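Local coordinates for protein thymine dioxygenase (Neurospora crassa, PDB 5C3Q) that probably hydroxylates the methyl group of thymine, as a 2-oxoglutarate-dependent dioxygenase that holds its metal in a double-stranded beta-helix fold, at residues Val253-Asp258 with Thr271-Val276; Leu233-Pro238 with Ile243-Ile248; Glu164-Ile169 with Gly220-Leu225. All coordinates share one frame; numbering follows the deposited sequence.

Contact 1: residues Val253-Asp258 with Thr271-Val276; sequences VVNAGD and TVHRVV. With NI (nickel (II) ion), chain E; AKG (2-oxoglutaric acid), chain F; EDO (1,2-ethanediol), chain H.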
ATOM      1  N   VAL A 253       6.907   2.710  -5.027  1.00 21.84           N
ATOM      2  CA  VAL A 253       7.371   1.712  -4.092  1.00 21.37           C
ATOM      3  C   VAL A 253       6.333   0.595  -4.104  1.00 20.67           C
ATOM      4  O   VAL A 253       5.141   0.845  -3.905  1.00 20.50           O
ATOM      5  CB  VAL A 253       7.550   2.305  -2.681  1.00 21.40           C
ATOM      6  CG1 VAL A 253       8.013   1.241  -1.702  1.00 21.36           C
ATOM      7  CG2 VAL A 253       8.550   3.453  -2.717  1.00 21.90           C
ATOM      8  N   VAL A 254       6.788  -0.627  -4.366  1.00 20.04           N
ATOM      9  CA  VAL A 254       5.897  -1.778  -4.433  1.00 19.47           C
ATOM     10  C   VAL A 254       6.289  -2.793  -3.377  1.00 19.41           C
ATOM     11  O   VAL A 254       7.456  -3.185  -3.278  1.00 18.83           O
ATOM     12  CB  VAL A 254       5.925  -2.453  -5.817  1.00 19.51           C
ATOM     13  CG1 VAL A 254       4.861  -3.538  -5.895  1.00 19.26           C
ATOM     14  CG2 VAL A 254       5.714  -1.431  -6.926  1.00 19.87           C
ATOM     15  N   ASN A 255       5.313  -3.207  -2.577  1.00 19.43           N
ATOM     16  CA  ASN A 255       5.552  -4.226  -1.565  1.00 19.39           C
ATOM     17  C   ASN A 255       4.504  -5.323  -1.594  1.00 18.97           C
ATOM     18  O   ASN A 255       3.333  -5.074  -1.881  1.00 18.68           O
ATOM     19  CB  ASN A 255       5.623  -3.598  -0.173  1.00 19.74           C
ATOM     20  CG  ASN A 255       4.304  -3.003   0.272  1.00 20.00           C
ATOM     21  OD1 ASN A 255       3.924  -1.922  -0.170  1.00 20.93           O
ATOM     22  ND2 ASN A 255       3.607  -3.697   1.167  1.00 20.16           N
ATOM     23  N   ALA A 256       4.933  -6.538  -1.283  1.00 19.16           N
ATOM     24  CA  ALA A 256       4.024  -7.669  -1.203  1.00 19.46           C
ATOM     25  C   ALA A 256       3.230  -7.592   0.093  1.00 19.00           C
ATOM     26  O   ALA A 256       3.744  -7.146   1.108  1.00 19.69           O
ATOM     27  CB  ALA A 256       4.798  -8.972  -1.271  1.00 19.82           C
ATOM     28  N   GLY A 257       1.970  -8.014   0.043  1.00 18.65           N
ATOM     29  CA  GLY A 257       1.127  -8.094   1.226  1.00 18.21           C
ATOM     30  C   GLY A 257       1.034  -9.505   1.796  1.00 18.26           C
ATOM     31  O   GLY A 257       1.572 -10.460   1.236  1.00 17.99           O
ATOM     32  N   ASP A 258       0.310  -9.632   2.902  1.00 18.22           N
ATOM     33  CA  ASP A 258       0.248 -10.885   3.648  1.00 18.61           C
ATOM     34  C   ASP A 258      -0.371 -12.025   2.864  1.00 18.99           C
ATOM     35  O   ASP A 258       0.029 -13.172   3.031  1.00 19.30           O
ATOM     36  CB  ASP A 258      -0.481 -10.673   4.977  1.00 18.74           C
ATOM     37  CG  ASP A 258       0.290  -9.763   5.918  1.00 19.10           C
ATOM     38  OD1 ASP A 258       1.524  -9.625   5.725  1.00 18.88           O
ATOM     39  OD2 ASP A 258      -0.324  -9.188   6.846  1.00 18.97           O
ATOM     40  N   THR A 271       6.609  -7.316   4.501  1.00 17.18           N
ATOM     41  CA  THR A 271       7.523  -6.683   5.451  1.00 17.58           C
ATOM     42  C   THR A 271       6.852  -5.544   6.203  1.00 17.41           C
ATOM     43  O   THR A 271       6.061  -4.785   5.632  1.00 17.05           O
ATOM     44  CB  THR A 271       8.773  -6.177   4.710  1.00 17.79           C
ATOM     45  OG1 THR A 271       9.358  -7.277   4.003  1.00 17.92           O
ATOM     46  CG2 THR A 271       9.810  -5.592   5.660  1.00 18.37           C
ATOM     47  N   VAL A 272       7.190  -5.435   7.486  1.00 17.65           N
ATOM     48  CA  VAL A 272       6.621  -4.431   8.371  1.00 17.52           C
ATOM     49  C   VAL A 272       7.153  -3.062   7.963  1.00 17.77           C
ATOM     50  O   VAL A 272       8.345  -2.907   7.690  1.00 17.75           O
ATOM     51  CB  VAL A 272       6.969  -4.724   9.848  1.00 18.04           C
ATOM     52  CG1 VAL A 272       6.479  -3.611  10.771  1.00 18.26           C
ATOM     53  CG2 VAL A 272       6.375  -6.063  10.283  1.00 18.05           C
ATOM     54  N   HIS A 273       6.256  -2.081   7.916  1.00 17.50           N
ATOM     55  CA  HIS A 273       6.616  -0.712   7.588  1.00 17.66           C
ATOM     56  C   HIS A 273       5.733   0.279   8.343  1.00 18.01           C
ATOM     57  O   HIS A 273       4.700  -0.089   8.900  1.00 17.60           O
ATOM     58  CB  HIS A 273       6.527  -0.481   6.075  1.00 17.60           C
ATOM     59  CG  HIS A 273       5.225  -0.897   5.475  1.00 17.40           C
ATOM     60  ND1 HIS A 273       4.838  -2.218   5.373  1.00 17.63           N
ATOM     61  CD2 HIS A 273       4.214  -0.168   4.950  1.00 17.26           C
ATOM     62  CE1 HIS A 273       3.645  -2.281   4.811  1.00 17.25           C
ATOM     63  NE2 HIS A 273       3.246  -1.052   4.547  1.00 17.14           N
ATOM     64  N   ARG A 274       6.163   1.538   8.364  1.00 18.58           N
ATOM     65  CA  ARG A 274       5.489   2.586   9.118  1.00 19.08           C
ATOM     66  C   ARG A 274       5.833   3.936   8.507  1.00 19.99           C
ATOM     67  O   ARG A 274       6.677   4.019   7.614  1.00 19.85           O
ATOM     68  CB  ARG A 274       5.919   2.553  10.589  1.00 19.30           C
ATOM     69  CG  ARG A 274       7.344   3.025  10.838  1.00 19.65           C
ATOM     70  CD  ARG A 274       7.796   2.763  12.263  1.00 20.21           C
ATOM     71  NE  ARG A 274       9.130   3.307  12.503  1.00 20.48           N
ATOM     72  CZ  ARG A 274       9.725   3.371  13.692  1.00 21.06           C
ATOM     73  NH1 ARG A 274       9.115   2.923  14.784  1.00 21.31           N
ATOM     74  NH2 ARG A 274      10.937   3.897  13.791  1.00 21.48           N
ATOM     75  N   VAL A 275       5.176   4.987   8.991  1.00 20.82           N
ATOM     76  CA  VAL A 275       5.543   6.351   8.629  1.00 21.73           C
ATOM     77  C   VAL A 275       5.761   7.154   9.908  1.00 23.18           C
ATOM     78  O   VAL A 275       4.877   7.224  10.761  1.00 22.75           O
ATOM     79  CB  VAL A 275       4.482   7.043   7.751  1.00 21.49           C
ATOM     80  CG1 VAL A 275       4.987   8.402   7.278  1.00 21.83           C
ATOM     81  CG2 VAL A 275       4.132   6.182   6.547  1.00 21.01           C
ATOM     82  N   VAL A 276       6.946   7.749  10.025  1.00 24.87           N
ATOM     83  CA  VAL A 276       7.313   8.552  11.190  1.00 26.73           C
ATOM     84  C   VAL A 276       7.676   9.958  10.727  1.00 29.00           C
ATOM     85  O   VAL A 276       7.410  10.324   9.582  1.00 28.61           O
ATOM     86  CB  VAL A 276       8.478   7.908  11.985  1.00 26.79           C
ATOM     87  CG1 VAL A 276       8.044   6.565  12.552  1.00 26.61           C
ATOM     88  CG2 VAL A 276       9.727   7.744  11.122  1.00 26.81           C
TER
HETATM   89 NI    NI E 401       1.197  -0.141   4.407  1.00 24.37          NI
HETATM   90  C1  AKG F 402      -0.537   2.254   4.165  1.00 26.27           C
HETATM   91  O1  AKG F 402      -0.749   1.024   4.328  1.00 24.89           O
HETATM   92  O2  AKG F 402      -1.473   3.063   4.002  1.00 25.89           O
HETATM   93  C2  AKG F 402       0.845   2.761   4.177  1.00 26.44           C
HETATM   94  O5  AKG F 402       1.765   2.014   4.498  1.00 25.65           O
HETATM   95  C3  AKG F 402       1.117   4.205   3.797  1.00 26.72           C
HETATM   96  C4  AKG F 402       2.617   4.472   3.717  1.00 26.70           C
HETATM   97  C5  AKG F 402       2.908   5.882   3.256  1.00 26.76           C
HETATM   98  O3  AKG F 402       4.007   6.096   2.703  1.00 26.96           O
HETATM   99  O4  AKG F 402       2.068   6.789   3.444  1.00 26.46           O
HETATM  100  C1  EDO H 404      12.843  -8.345   5.355  1.00 36.69           C
HETATM  101  O1  EDO H 404      13.422  -8.644   6.631  1.00 37.86           O
HETATM  102  C2  EDO H 404      11.814  -9.418   5.019  1.00 36.02           C
HETATM  103  O2  EDO H 404      10.575  -9.149   5.689  1.00 35.09           O
HETATM  104  O   HOH W   1       3.451  -5.495   4.086  1.00 19.76           O
HETATM  105  O   HOH W   2       6.233  -6.204   1.916  1.00 20.14           O
HETATM  106  O   HOH W   3       1.476   0.188   2.241  1.00 27.76           O

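Contact 2: residues Leu233-Pro238 with Ile243-Ile248; sequences LQVKSP and IDATPI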
ATOM      1  N   LEU A 233       8.572   7.318   5.422  1.00 22.05           N
ATOM      2  CA  LEU A 233       8.314   5.888   5.255  1.00 21.00           C
ATOM      3  C   LEU A 233       9.540   5.077   5.664  1.00 20.85           C
ATOM      4  O   LEU A 233      10.660   5.388   5.266  1.00 20.89           O
ATOM      5  CB  LEU A 233       7.938   5.561   3.808  1.00 20.86           C
ATOM      6  CG  LEU A 233       7.740   4.075   3.481  1.00 20.42           C
ATOM      7  CD1 LEU A 233       6.551   3.492   4.226  1.00 20.33           C
ATOM      8  CD2 LEU A 233       7.576   3.879   1.984  1.00 20.65           C
ATOM      9  N   GLN A 234       9.314   4.034   6.458  1.00 20.55           N
ATOM     10  CA  GLN A 234      10.390   3.180   6.943  1.00 20.82           C
ATOM     11  C   GLN A 234      10.002   1.722   6.800  1.00 20.58           C
ATOM     12  O   GLN A 234       8.844   1.359   6.989  1.00 20.15           O
ATOM     13  CB  GLN A 234      10.718   3.483   8.404  1.00 21.23           C
ATOM     14  CG  GLN A 234      11.244   4.885   8.649  1.00 21.88           C
ATOM     15  CD  GLN A 234      11.754   5.085  10.067  1.00 22.43           C
ATOM     16  OE1 GLN A 234      11.220   4.520  11.021  1.00 22.38           O
ATOM     17  NE2 GLN A 234      12.786   5.905  10.210  1.00 23.14           N
ATOM     18  N   VAL A 235      10.982   0.898   6.452  1.00 20.91           N
ATOM     19  CA  VAL A 235      10.778  -0.522   6.226  1.00 20.93           C
ATOM     20  C   VAL A 235      11.683  -1.265   7.203  1.00 21.88           C
ATOM     21  O   VAL A 235      12.842  -0.890   7.382  1.00 22.16           O
ATOM     22  CB  VAL A 235      11.135  -0.897   4.773  1.00 20.76           C
ATOM     23  CG1 VAL A 235      11.018  -2.400   4.542  1.00 20.66           C
ATOM     24  CG2 VAL A 235      10.253  -0.134   3.797  1.00 20.44           C
ATOM     25  N   LYS A 236      11.156  -2.314   7.831  1.00 22.20           N
ATOM     26  CA  LYS A 236      11.914  -3.057   8.827  1.00 23.29           C
ATOM     27  C   LYS A 236      12.952  -3.963   8.160  1.00 23.59           C
ATOM     28  O   LYS A 236      12.637  -4.724   7.243  1.00 23.54           O
ATOM     29  CB  LYS A 236      10.975  -3.863   9.736  1.00 24.05           C
ATOM     30  CG  LYS A 236      11.567  -4.156  11.103  1.00 25.19           C
ATOM     31  CD  LYS A 236      10.501  -4.364  12.170  1.00 25.62           C
ATOM     32  CE  LYS A 236      11.136  -4.471  13.542  1.00 26.62           C
ATOM     33  NZ  LYS A 236      10.258  -5.141  14.540  1.00 27.25           N
ATOM     34  N   SER A 237      14.195  -3.857   8.616  1.00 24.24           N
ATOM     35  CA  SER A 237      15.292  -4.660   8.091  1.00 25.07           C
ATOM     36  C   SER A 237      15.247  -6.080   8.660  1.00 26.00           C
ATOM     37  O   SER A 237      14.576  -6.324   9.668  1.00 25.40           O
ATOM     38  CB  SER A 237      16.629  -4.019   8.459  1.00 25.50           C
ATOM     39  OG  SER A 237      16.921  -4.219   9.830  1.00 25.57           O
ATOM     40  N   PRO A 238      15.983  -7.020   8.031  1.00 27.55           N
ATOM     41  CA  PRO A 238      16.092  -8.372   8.590  1.00 28.41           C
ATOM     42  C   PRO A 238      16.755  -8.443   9.971  1.00 29.64           C
ATOM     43  O   PRO A 238      16.620  -9.458  10.657  1.00 30.60           O
ATOM     44  CB  PRO A 238      16.931  -9.129   7.546  1.00 28.98           C
ATOM     45  CG  PRO A 238      17.552  -8.088   6.685  1.00 28.75           C
ATOM     46  CD  PRO A 238      16.593  -6.939   6.691  1.00 28.01           C
ATOM     47  N   ILE A 243      14.350   1.186   8.647  1.00 24.37           N
ATOM     48  CA  ILE A 243      15.241   1.887   7.735  1.00 24.64           C
ATOM     49  C   ILE A 243      14.421   2.827   6.865  1.00 24.41           C
ATOM     50  O   ILE A 243      13.348   2.453   6.385  1.00 22.99           O
ATOM     51  CB  ILE A 243      15.983   0.886   6.825  1.00 24.54           C
ATOM     52  CG1 ILE A 243      16.724  -0.165   7.663  1.00 24.80           C
ATOM     53  CG2 ILE A 243      16.925   1.611   5.875  1.00 25.14           C
ATOM     54  CD1 ILE A 243      17.752   0.385   8.633  1.00 25.64           C
ATOM     55  N   ASP A 244      14.942   4.034   6.651  1.00 25.20           N
ATOM     56  CA  ASP A 244      14.279   5.028   5.808  1.00 25.85           C
ATOM     57  C   ASP A 244      14.157   4.569   4.356  1.00 25.48           C
ATOM     58  O   ASP A 244      15.146   4.203   3.734  1.00 25.82           O
ATOM     59  CB  ASP A 244      15.034   6.360   5.853  1.00 27.06           C
ATOM     60  CG  ASP A 244      14.897   7.063   7.191  1.00 28.05           C
ATOM     61  OD1 ASP A 244      13.766   7.147   7.708  1.00 28.29           O
ATOM     62  OD2 ASP A 244      15.919   7.537   7.724  1.00 29.73           O
ATOM     63  N   ALA A 245      12.935   4.585   3.835  1.00 25.19           N
ATOM     64  CA  ALA A 245      12.693   4.336   2.421  1.00 24.97           C
ATOM     65  C   ALA A 245      12.698   5.684   1.717  1.00 25.37           C
ATOM     66  O   ALA A 245      11.653   6.303   1.524  1.00 24.85           O
ATOM     67  CB  ALA A 245      11.370   3.618   2.214  1.00 24.57           C
ATOM     68  N   THR A 246      13.896   6.132   1.352  1.00 26.25           N
ATOM     69  CA  THR A 246      14.107   7.438   0.737  1.00 27.32           C
ATOM     70  C   THR A 246      13.230   7.620  -0.505  1.00 27.03           C
ATOM     71  O   THR A 246      13.179   6.731  -1.354  1.00 26.28           O
ATOM     72  CB  THR A 246      15.585   7.599   0.338  1.00 28.35           C
ATOM     73  OG1 THR A 246      16.411   7.219   1.445  1.00 29.76           O
ATOM     74  CG2 THR A 246      15.903   9.041  -0.068  1.00 29.21           C
ATOM     75  N   PRO A 247      12.527   8.763  -0.611  1.00 27.39           N
ATOM     76  CA  PRO A 247      11.796   9.044  -1.846  1.00 27.48           C
ATOM     77  C   PRO A 247      12.739   9.212  -3.043  1.00 28.28           C
ATOM     78  O   PRO A 247      13.772   9.874  -2.924  1.00 28.45           O
ATOM     79  CB  PRO A 247      11.081  10.366  -1.542  1.00 28.13           C
ATOM     80  CG  PRO A 247      11.006  10.435  -0.056  1.00 28.07           C
ATOM     81  CD  PRO A 247      12.252   9.770   0.431  1.00 28.04           C
ATOM     82  N   ILE A 248      12.394   8.586  -4.166  1.00 28.36           N
ATOM     83  CA  ILE A 248      13.108   8.781  -5.430  1.00 29.16           C
ATOM     84  C   ILE A 248      12.095   9.300  -6.449  1.00 29.73           C
ATOM     85  O   ILE A 248      11.029   8.706  -6.628  1.00 28.70           O
ATOM     86  CB  ILE A 248      13.769   7.476  -5.922  1.00 28.91           C
ATOM     87  CG1 ILE A 248      14.856   7.038  -4.933  1.00 29.42           C
ATOM     88  CG2 ILE A 248      14.372   7.663  -7.314  1.00 29.71           C
ATOM     89  CD1 ILE A 248      15.505   5.703  -5.249  1.00 29.22           C
TER
HETATM   90  O   HOH W   4       9.808   8.125   2.803  1.00 26.28           O
HETATM   91  O   HOH W   5      11.874   8.017   5.492  1.00 29.18           O

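Contact 3: residues Glu164-Ile169 with Gly220-Leu225; sequences EVMRAI and GSITLL. With AKG (2-oxoglutaric acid), chain F.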
ATOM      1  N   GLU A 164       0.451  -6.464 -14.511  1.00 23.06           N
ATOM      2  CA  GLU A 164       1.792  -6.570 -15.100  1.00 23.98           C
ATOM      3  C   GLU A 164       2.854  -6.973 -14.078  1.00 22.40           C
ATOM      4  O   GLU A 164       3.752  -7.744 -14.398  1.00 21.99           O
ATOM      5  CB  GLU A 164       2.202  -5.260 -15.792  1.00 25.65           C
ATOM      6  CG  GLU A 164       1.291  -4.817 -16.938  1.00 28.10           C
ATOM      7  CD  GLU A 164       1.446  -5.631 -18.215  1.00 30.91           C
ATOM      8  OE1 GLU A 164       2.051  -6.730 -18.192  1.00 33.14           O
ATOM      9  OE2 GLU A 164       0.941  -5.166 -19.267  1.00 34.69           O
ATOM     10  N   VAL A 165       2.759  -6.454 -12.855  1.00 21.45           N
ATOM     11  CA  VAL A 165       3.692  -6.840 -11.794  1.00 21.04           C
ATOM     12  C   VAL A 165       3.544  -8.325 -11.455  1.00 20.64           C
ATOM     13  O   VAL A 165       4.541  -9.014 -11.265  1.00 20.62           O
ATOM     14  CB  VAL A 165       3.538  -5.981 -10.515  1.00 20.72           C
ATOM     15  CG1 VAL A 165       4.398  -6.535  -9.383  1.00 20.69           C
ATOM     16  CG2 VAL A 165       3.936  -4.540 -10.793  1.00 21.05           C
ATOM     17  N   MET A 166       2.309  -8.818 -11.394  1.00 20.65           N
ATOM     18  CA  MET A 166       2.077 -10.244 -11.145  1.00 20.64           C
ATOM     19  C   MET A 166       2.624 -11.096 -12.294  1.00 21.15           C
ATOM     20  O   MET A 166       3.171 -12.174 -12.058  1.00 20.80           O
ATOM     21  CB  MET A 166       0.592 -10.540 -10.916  1.00 20.82           C
ATOM     22  CG  MET A 166      -0.010  -9.897  -9.668  1.00 20.76           C
ATOM     23  SD  MET A 166       0.949 -10.031  -8.140  1.00 20.80           S
ATOM     24  CE  MET A 166       0.847 -11.782  -7.786  1.00 21.29           C
ATOM     25  N   ARG A 167       2.501 -10.601 -13.528  1.00 21.50           N
ATOM     26  CA  ARG A 167       3.113 -11.273 -14.679  1.00 22.11           C
ATOM     27  C   ARG A 167       4.632 -11.353 -14.533  1.00 21.53           C
ATOM     28  O   ARG A 167       5.221 -12.384 -14.834  1.00 22.19           O
ATOM     29  CB  ARG A 167       2.743 -10.581 -15.995  1.00 22.99           C
ATOM     30  CG  ARG A 167       1.332 -10.885 -16.448  1.00 23.92           C
ATOM     31  CD  ARG A 167       0.931 -10.087 -17.677  1.00 24.92           C
ATOM     32  NE  ARG A 167      -0.469 -10.333 -18.004  1.00 25.78           N
ATOM     33  CZ  ARG A 167      -1.156  -9.702 -18.953  1.00 27.01           C
ATOM     34  NH1 ARG A 167      -0.587  -8.763 -19.699  1.00 27.11           N
ATOM     35  NH2 ARG A 167      -2.432 -10.016 -19.157  1.00 27.91           N
ATOM     36  N   ALA A 168       5.260 -10.276 -14.064  1.00 20.62           N
ATOM     37  CA  ALA A 168       6.706 -10.290 -13.798  1.00 20.61           C
ATOM     38  C   ALA A 168       7.066 -11.322 -12.736  1.00 20.33           C
ATOM     39  O   ALA A 168       8.054 -12.036 -12.868  1.00 20.64           O
ATOM     40  CB  ALA A 168       7.193  -8.913 -13.378  1.00 20.47           C
ATOM     41  N   ILE A 169       6.261 -11.400 -11.682  1.00 19.94           N
ATOM     42  CA  ILE A 169       6.459 -12.414 -10.654  1.00 19.80           C
ATOM     43  C   ILE A 169       6.375 -13.826 -11.251  1.00 20.26           C
ATOM     44  O   ILE A 169       7.207 -14.677 -10.950  1.00 20.50           O
ATOM     45  CB  ILE A 169       5.461 -12.240  -9.493  1.00 19.30           C
ATOM     46  CG1 ILE A 169       5.848 -11.002  -8.671  1.00 19.06           C
ATOM     47  CG2 ILE A 169       5.423 -13.483  -8.618  1.00 19.35           C
ATOM     48  CD1 ILE A 169       4.813 -10.573  -7.659  1.00 18.96           C
ATOM     49  N   GLY A 220      -2.954  -7.609   1.228  1.00 19.03           N
ATOM     50  CA  GLY A 220      -3.307  -8.204  -0.069  1.00 19.47           C
ATOM     51  C   GLY A 220      -2.171  -8.857  -0.841  1.00 19.67           C
ATOM     52  O   GLY A 220      -1.277  -9.474  -0.254  1.00 19.60           O
ATOM     53  N   SER A 221      -2.221  -8.734  -2.166  1.00 19.91           N
ATOM     54  CA  SER A 221      -1.200  -9.313  -3.038  1.00 20.25           C
ATOM     55  C   SER A 221       0.016  -8.390  -3.082  1.00 19.93           C
ATOM     56  O   SER A 221       1.105  -8.765  -2.637  1.00 19.62           O
ATOM     57  CB  SER A 221      -1.755  -9.552  -4.446  1.00 20.62           C
ATOM     58  OG  SER A 221      -2.395  -8.387  -4.957  1.00 21.55           O
ATOM     59  N   ILE A 222      -0.180  -7.189  -3.625  1.00 19.85           N
ATOM     60  CA  ILE A 222       0.831  -6.134  -3.587  1.00 20.07           C
ATOM     61  C   ILE A 222       0.195  -4.774  -3.287  1.00 20.20           C
ATOM     62  O   ILE A 222      -1.026  -4.591  -3.395  1.00 20.13           O
ATOM     63  CB  ILE A 222       1.655  -6.031  -4.905  1.00 20.48           C
ATOM     64  CG1 ILE A 222       0.787  -5.559  -6.075  1.00 20.82           C
ATOM     65  CG2 ILE A 222       2.329  -7.361  -5.240  1.00 20.66           C
ATOM     66  CD1 ILE A 222       1.557  -5.321  -7.362  1.00 21.31           C
ATOM     67  N   THR A 223       1.037  -3.824  -2.906  1.00 19.84           N
ATOM     68  CA  THR A 223       0.617  -2.452  -2.740  1.00 20.04           C
ATOM     69  C   THR A 223       1.499  -1.589  -3.618  1.00 20.64           C
ATOM     70  O   THR A 223       2.718  -1.771  -3.647  1.00 21.07           O
ATOM     71  CB  THR A 223       0.727  -1.988  -1.275  1.00 19.82           C
ATOM     72  OG1 THR A 223      -0.099  -2.810  -0.451  1.00 19.41           O
ATOM     73  CG2 THR A 223       0.290  -0.525  -1.121  1.00 19.73           C
ATOM     74  N   LEU A 224       0.871  -0.679  -4.356  1.00 20.79           N
ATOM     75  CA  LEU A 224       1.588   0.306  -5.149  1.00 21.12           C
ATOM     76  C   LEU A 224       1.540   1.589  -4.346  1.00 21.24           C
ATOM     77  O   LEU A 224       0.467   2.166  -4.175  1.00 21.86           O
ATOM     78  CB  LEU A 224       0.922   0.497  -6.514  1.00 21.34           C
ATOM     79  CG  LEU A 224       0.652  -0.784  -7.304  1.00 21.78           C
ATOM     80  CD1 LEU A 224      -0.189  -0.489  -8.534  1.00 22.19           C
ATOM     81  CD2 LEU A 224       1.955  -1.466  -7.689  1.00 21.91           C
ATOM     82  N   LEU A 225       2.690   2.011  -3.831  1.00 21.30           N
ATOM     83  CA  LEU A 225       2.773   3.197  -2.985  1.00 21.84           C
ATOM     84  C   LEU A 225       3.460   4.340  -3.713  1.00 22.13           C
ATOM     85  O   LEU A 225       4.651   4.271  -4.026  1.00 22.39           O
ATOM     86  CB  LEU A 225       3.514   2.892  -1.678  1.00 22.29           C
ATOM     87  CG  LEU A 225       3.558   4.100  -0.734  1.00 23.13           C
ATOM     88  CD1 LEU A 225       2.215   4.314  -0.053  1.00 23.40           C
ATOM     89  CD2 LEU A 225       4.654   3.937   0.298  1.00 23.74           C
TER
HETATM   90  C1  AKG F 402      -0.537   2.254   4.165  1.00 26.27           C
HETATM   91  O1  AKG F 402      -0.749   1.024   4.328  1.00 24.89           O
HETATM   92  O2  AKG F 402      -1.473   3.063   4.002  1.00 25.89           O
HETATM   93  C2  AKG F 402       0.845   2.761   4.177  1.00 26.44           C
HETATM   94  O5  AKG F 402       1.765   2.014   4.498  1.00 25.65           O
HETATM   95  C3  AKG F 402       1.117   4.205   3.797  1.00 26.72           C
HETATM   96  C4  AKG F 402       2.617   4.472   3.717  1.00 26.70           C
HETATM   97  C5  AKG F 402       2.908   5.882   3.256  1.00 26.76           C
HETATM   98  O3  AKG F 402       4.007   6.096   2.703  1.00 26.96           O
HETATM   99  O4  AKG F 402       2.068   6.789   3.444  1.00 26.46           O

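Contact 1: residues Val253-Asp258 with Thr271-Val276
The side chains of Asn255 and His273 cross at about a right angle, Asn255 ND2 lying 3.9 Å from His273 CE1; amide and ring planes are 60° apart. The approach is oblique, and the polar work of both groups goes to other partners. ND2 donates to Asp218 OD2 and, weakly, to the carbonyl of the next residue, Ala256, which suggests that Asn255 helps to orient a metal-binding carboxylate from the second shell. His273 is itself a first-shell ligand: NE2 binds the nickel ion at 2.2 Å, and with His216 and Asp218 it completes the two-histidine, one-carboxylate triad of this family, probably where iron would sit. 2-Oxoglutarate chelates the same ion through O1 and O5, and a water takes the remaining place. At the other end of the ring, ND1 donates to Thr271 O at 2.9 Å, close to the ring plane and in the carbonyl plane, which restrains ring rotation. CG of His273 lies between its backbone N and carbonyl carbon (chi1 52°), turning the ring toward the metal. Between the backbones, one water accepts from Thr271 N and donates to Ala256 O, both at 2.8 Å; a second donates to Thr271 O and only weakly to Ala256 O. Thr271 OG1 is bonded to Ala45 O and accepts from O2 of an ethanediol, probably from the crystallisation liquor, at 2.8 Å. A valine in its place would probably leave the Ala45 carbonyl without its hydroxyl partner and remove that tie to the residues before strand 47-51. Strand 251-256 lies between strands 47-51 and 222-227 in the larger sheet, whereas strand 273-275 runs between 213-216 and 233-236 in the smaller one; Phe47 meets the His273 ring edge-to-face between them.

Contact 2: residues Leu233-Pro238 with Ile243-Ile248
The Gln234 amide and the Asp244 carboxylate stand side by side and point the same way, their planes 45° apart. At the amide edge, NE2 donates to Asp244 OD1 at 3.0 Å in a nearly straight bond (172°); OD1 lies in the plane of the amide, while the donor sits above the carboxylate plane. The Gln234 chain, with CG anti to its carbonyl carbon (chi1 -63°) and extended beyond it, carries the amide alongside its neighbour; OE1 accepts from Arg274 NE. These residues form a non-hydrogen-bonded antiparallel pair. Beside it, Val235 and Ile243 form a hydrogen-bonded pair, with Val235 N donating to Ile243 O at 2.8 Å and Ile243 N returning a bond to Val235 O at 2.9 Å. Ala245 N adds a third rung to Leu233 O. The methyl of Ala245 packs against Leu233 CD2 at 3.8 Å, and Ile243 CG1 lies against Ser237 CB. Leu233, packed on Ala245, also lines the 2-oxoglutarate pocket. This beta hairpin, strands 233-236 and 242-244, forms one edge of the four-stranded sheet: 233-236 adjoins 273-275, 242-244 is outermost within the chain, and Leu13 of strand 13-19 covers Val235 and Ile243.

Contact 3: residues Glu164-Ile169 with Gly220-Leu225
Ile222 reaches from its strand to the helix that carries Val165 and Met166, and its branches part to touch one residue each. From CB, the CG2 methyl meets Met166 SD at 4.2 Å, the two side chains sliding past each other in opposite directions. The other branch, CG1, stands between the backbone N and the carbonyl carbon (chi1 67°), and the chain then runs on extended, so that CD1 is carried to the helix. There Ile222 CD1 rests on Val165, 3.7 Å from Val165 CG1 and 3.8 Å from Val165 CB, the side chains crossing obliquely. Chi1 (-64°) and chi2 (-46°) of Met166 place the sulfur near the strand, although its CB does not point there, and the bend at chi3 then directs CE. The contact is wholly apolar and buried. Ile222 belongs to a classic beta bulge, in which it and Ser221 are both paired with Cys295 of strand 284-295. Leu225, further along, points to the other side of the strand, where its CD2 lies 3.3 Å from O3 of 2-oxoglutarate, and Thr223 on that same side bonds to Asp218. One surface of the strand thus lines the active site while the reverse packs on the helix. In the larger sheet, strand 222-227 is flanked by strands 251-256 and 284-295, and Val254 and Cys295 from these neighbours touch Ile222 where helix 147-173 covers the sheet.

How the contacts relate
From the N terminus, contact 3 comes first, with 50 residues between its segments, and fastens helix 147-173 to the outer surface of the larger sheet. Contact 2 follows, a hairpin with four residues between its segments, and contact 1 then closes a loop of twelve residues that holds most of helix 258-263. The three lie in series along the chain, so none encloses or crosses another. In space they join: strands 251-256 and 222-227 are hydrogen-bonded neighbours linking contacts 1 and 3, strands 273-275 and 233-236 do the same for contacts 1 and 2, and Leu233 touches Leu225 between contacts 2 and 3. Contact 1 therefore bridges both sheets around 2-oxoglutarate.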